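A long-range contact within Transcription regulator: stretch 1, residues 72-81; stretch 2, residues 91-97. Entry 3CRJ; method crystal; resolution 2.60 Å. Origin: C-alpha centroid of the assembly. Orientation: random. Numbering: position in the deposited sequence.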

# COMPACT_ATOMS: atom_id res chain seq x y z
N ARG A 72 -2.33 9.18 -19.19
CA ARG A 72 -3.44 8.29 -19.52
C ARG A 72 -4.58 8.51 -18.51
O ARG A 72 -5.75 8.61 -18.89
CB ARG A 72 -2.96 6.83 -19.48
CG ARG A 72 -2.69 6.13 -20.81
CD ARG A 72 -3.37 4.73 -20.71
NE ARG A 72 -2.77 3.65 -21.50
CZ ARG A 72 -2.83 2.36 -21.15
NH1 ARG A 72 -3.45 2.01 -20.02
NH2 ARG A 72 -2.26 1.41 -21.90
N PHE A 73 -4.22 8.62 -17.23
CA PHE A 73 -5.23 8.82 -16.19
C PHE A 73 -5.86 10.21 -16.33
O PHE A 73 -7.09 10.34 -16.32
CB PHE A 73 -4.63 8.63 -14.80
CG PHE A 73 -5.59 8.92 -13.70
CD1 PHE A 73 -6.58 8.02 -13.37
CD2 PHE A 73 -5.50 10.10 -12.97
CE1 PHE A 73 -7.48 8.28 -12.34
CE2 PHE A 73 -6.40 10.37 -11.94
CZ PHE A 73 -7.39 9.46 -11.64
N VAL A 74 -5.01 11.23 -16.48
CA VAL A 74 -5.44 12.61 -16.69
C VAL A 74 -6.41 12.73 -17.87
O VAL A 74 -7.45 13.38 -17.75
CB VAL A 74 -4.20 13.55 -16.83
CG1 VAL A 74 -4.55 14.87 -17.56
CG2 VAL A 74 -3.58 13.83 -15.46
N ASP A 75 -6.07 12.08 -18.99
CA ASP A 75 -6.94 12.02 -20.16
C ASP A 75 -8.34 11.57 -19.83
O ASP A 75 -9.31 12.26 -20.16
CB ASP A 75 -6.36 11.06 -21.20
CG ASP A 75 -5.39 11.74 -22.16
OD1 ASP A 75 -5.19 12.97 -22.04
OD2 ASP A 75 -4.83 11.02 -23.01
N SER A 76 -8.45 10.42 -19.17
CA SER A 76 -9.75 9.79 -18.90
C SER A 76 -10.63 10.66 -18.01
O SER A 76 -11.85 10.67 -18.18
CB SER A 76 -9.56 8.41 -18.29
OG SER A 76 -8.91 8.52 -17.03
N ILE A 77 -10.00 11.37 -17.07
CA ILE A 77 -10.69 12.37 -16.23
C ILE A 77 -11.19 13.58 -17.02
O ILE A 77 -12.31 14.04 -16.80
CB ILE A 77 -9.82 12.83 -15.04
CG1 ILE A 77 -9.40 11.64 -14.16
CG2 ILE A 77 -10.54 13.91 -14.21
CD1 ILE A 77 -10.57 10.81 -13.55
N HIS A 78 -10.38 14.09 -17.95
CA HIS A 78 -10.84 15.15 -18.85
C HIS A 78 -12.09 14.70 -19.61
O HIS A 78 -12.82 15.51 -20.14
CB HIS A 78 -9.77 15.58 -19.87
CG HIS A 78 -8.60 16.30 -19.26
ND1 HIS A 78 -8.63 16.86 -18.00
CD2 HIS A 78 -7.37 16.57 -19.77
CE1 HIS A 78 -7.46 17.43 -17.75
NE2 HIS A 78 -6.68 17.27 -18.80
N ASP A 79 -12.31 13.38 -19.66
CA ASP A 79 -13.50 12.82 -20.29
C ASP A 79 -14.73 13.10 -19.47
O ASP A 79 -15.81 13.28 -20.03
CB ASP A 79 -13.39 11.31 -20.49
CG ASP A 79 -12.76 10.93 -21.81
OD1 ASP A 79 -12.51 11.82 -22.66
OD2 ASP A 79 -12.51 9.72 -22.00
N VAL A 80 -14.58 13.13 -18.15
CA VAL A 80 -15.72 13.46 -17.29
C VAL A 80 -15.92 14.99 -17.14
O VAL A 80 -15.22 15.67 -16.39
CB VAL A 80 -15.68 12.68 -15.93
CG1 VAL A 80 -14.30 12.66 -15.33
CG2 VAL A 80 -16.73 13.23 -14.94
N GLU A 81 -16.87 15.53 -17.90
CA GLU A 81 -17.19 16.95 -17.78
C GLU A 81 -18.34 17.25 -16.79
O GLU A 81 -18.76 18.39 -16.66
CB GLU A 81 -17.46 17.58 -19.16
CG GLU A 81 -16.26 18.36 -19.71
CD GLU A 81 -16.55 19.11 -21.02
OE1 GLU A 81 -15.66 19.09 -21.91
OE2 GLU A 81 -17.64 19.72 -21.16
N LEU A 91 -17.98 9.42 -9.90
CA LEU A 91 -17.31 9.11 -11.14
C LEU A 91 -15.81 9.10 -10.97
O LEU A 91 -15.12 8.27 -11.55
CB LEU A 91 -17.72 10.13 -12.19
CG LEU A 91 -18.87 9.74 -13.14
CD1 LEU A 91 -19.90 8.79 -12.51
CD2 LEU A 91 -19.55 11.00 -13.75
N LEU A 92 -15.29 10.00 -10.14
CA LEU A 92 -13.85 9.96 -9.84
C LEU A 92 -13.51 8.72 -9.05
O LEU A 92 -12.57 8.01 -9.40
CB LEU A 92 -13.41 11.22 -9.10
CG LEU A 92 -12.95 12.32 -10.04
CD1 LEU A 92 -13.78 12.34 -11.31
CD2 LEU A 92 -12.99 13.66 -9.35
N LEU A 93 -14.28 8.45 -7.99
CA LEU A 93 -14.06 7.25 -7.22
C LEU A 93 -14.15 6.01 -8.08
O LEU A 93 -13.33 5.11 -7.91
CB LEU A 93 -15.02 7.15 -6.05
CG LEU A 93 -14.72 8.24 -5.03
CD1 LEU A 93 -15.85 8.30 -3.99
CD2 LEU A 93 -13.30 8.02 -4.42
N ASP A 94 -15.13 5.96 -8.99
CA ASP A 94 -15.21 4.84 -9.91
C ASP A 94 -13.94 4.73 -10.71
O ASP A 94 -13.34 3.67 -10.80
CB ASP A 94 -16.38 4.98 -10.85
CG ASP A 94 -17.69 4.83 -10.16
OD1 ASP A 94 -17.71 4.53 -8.94
OD2 ASP A 94 -18.72 5.02 -10.85
N GLU A 95 -13.49 5.85 -11.25
CA GLU A 95 -12.27 5.89 -12.03
C GLU A 95 -11.07 5.33 -11.27
O GLU A 95 -10.26 4.59 -11.83
CB GLU A 95 -12.00 7.31 -12.49
CG GLU A 95 -11.40 7.35 -13.85
CD GLU A 95 -12.31 6.74 -14.91
OE1 GLU A 95 -11.79 5.93 -15.73
OE2 GLU A 95 -13.53 7.06 -14.93
N LEU A 96 -10.96 5.64 -9.99
CA LEU A 96 -9.80 5.24 -9.21
C LEU A 96 -9.95 3.82 -8.65
O LEU A 96 -8.96 3.16 -8.36
CB LEU A 96 -9.59 6.22 -8.06
CG LEU A 96 -9.16 7.65 -8.36
CD1 LEU A 96 -9.83 8.64 -7.41
CD2 LEU A 96 -7.66 7.73 -8.26
N LEU A 97 -11.19 3.35 -8.51
CA LEU A 97 -11.44 2.09 -7.79
C LEU A 97 -12.13 0.99 -8.57
O LEU A 97 -11.92 -0.16 -8.27
CB LEU A 97 -12.17 2.33 -6.46
CG LEU A 97 -11.42 2.35 -5.13
CD1 LEU A 97 -9.93 2.45 -5.29
CD2 LEU A 97 -11.95 3.46 -4.24

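The residue most covered in this otherwise largely apolar contact is an acid, Glu 95, and it makes its closest approach through its aliphatic stem. Glu 95 CG lies 3.6 Å from Ile 77 CD1 and 4.3 Å from Phe 73 CE1, so the methylene packs against a surface formed jointly by the isoleucine methyl and the aromatic ring. The carboxylate of Glu 95 turns away from both groups, with Glu 95 OE1 4.1 Å from Ser 76 OG, too far for a hydrogen bond; OE2 is hydrogen-bonded to a residue just outside the two stretches. Ser 76, with chi1 in the p well, instead turns its hydroxyl back along its own helix and donates to the backbone, OG to Phe 73 O at 2.7 Å. A small side chain that satisfies its polar group locally is well suited to a position directed toward the other stretch.

No hydrogen bond links the stretches, and the remaining contacts are apolar. The two helices run at 150° to each other, close to antiparallel, so residues early in the first stretch meet residues late in the second. The CA-to-CB bond of Phe 73, in the t rotamer, points sideways relative to the second stretch, but the ring reaches across to bring CZ to 3.8 Å from Leu 96 CD2, an oblique approach. Ile 77 and Leu 92 likewise have CA-to-CB bonds sideways to the opposing stretch, but their ends converge, CD1 to CD1 at 4.2 Å; both residues are buried. Beyond the helical segment, Val 80 points toward the second stretch and its two methyls reach different leucines: CG2 is 3.8 Å from Leu 91 CD2, and CG1 is 4.1 Å from Leu 92 CD1. Here a short branched side chain suffices to touch both neighbours. The helix axes approach no closer than 11.2 Å, and the contact buries 325 Å² in total, a modest area consistent with packing through side-chain ends.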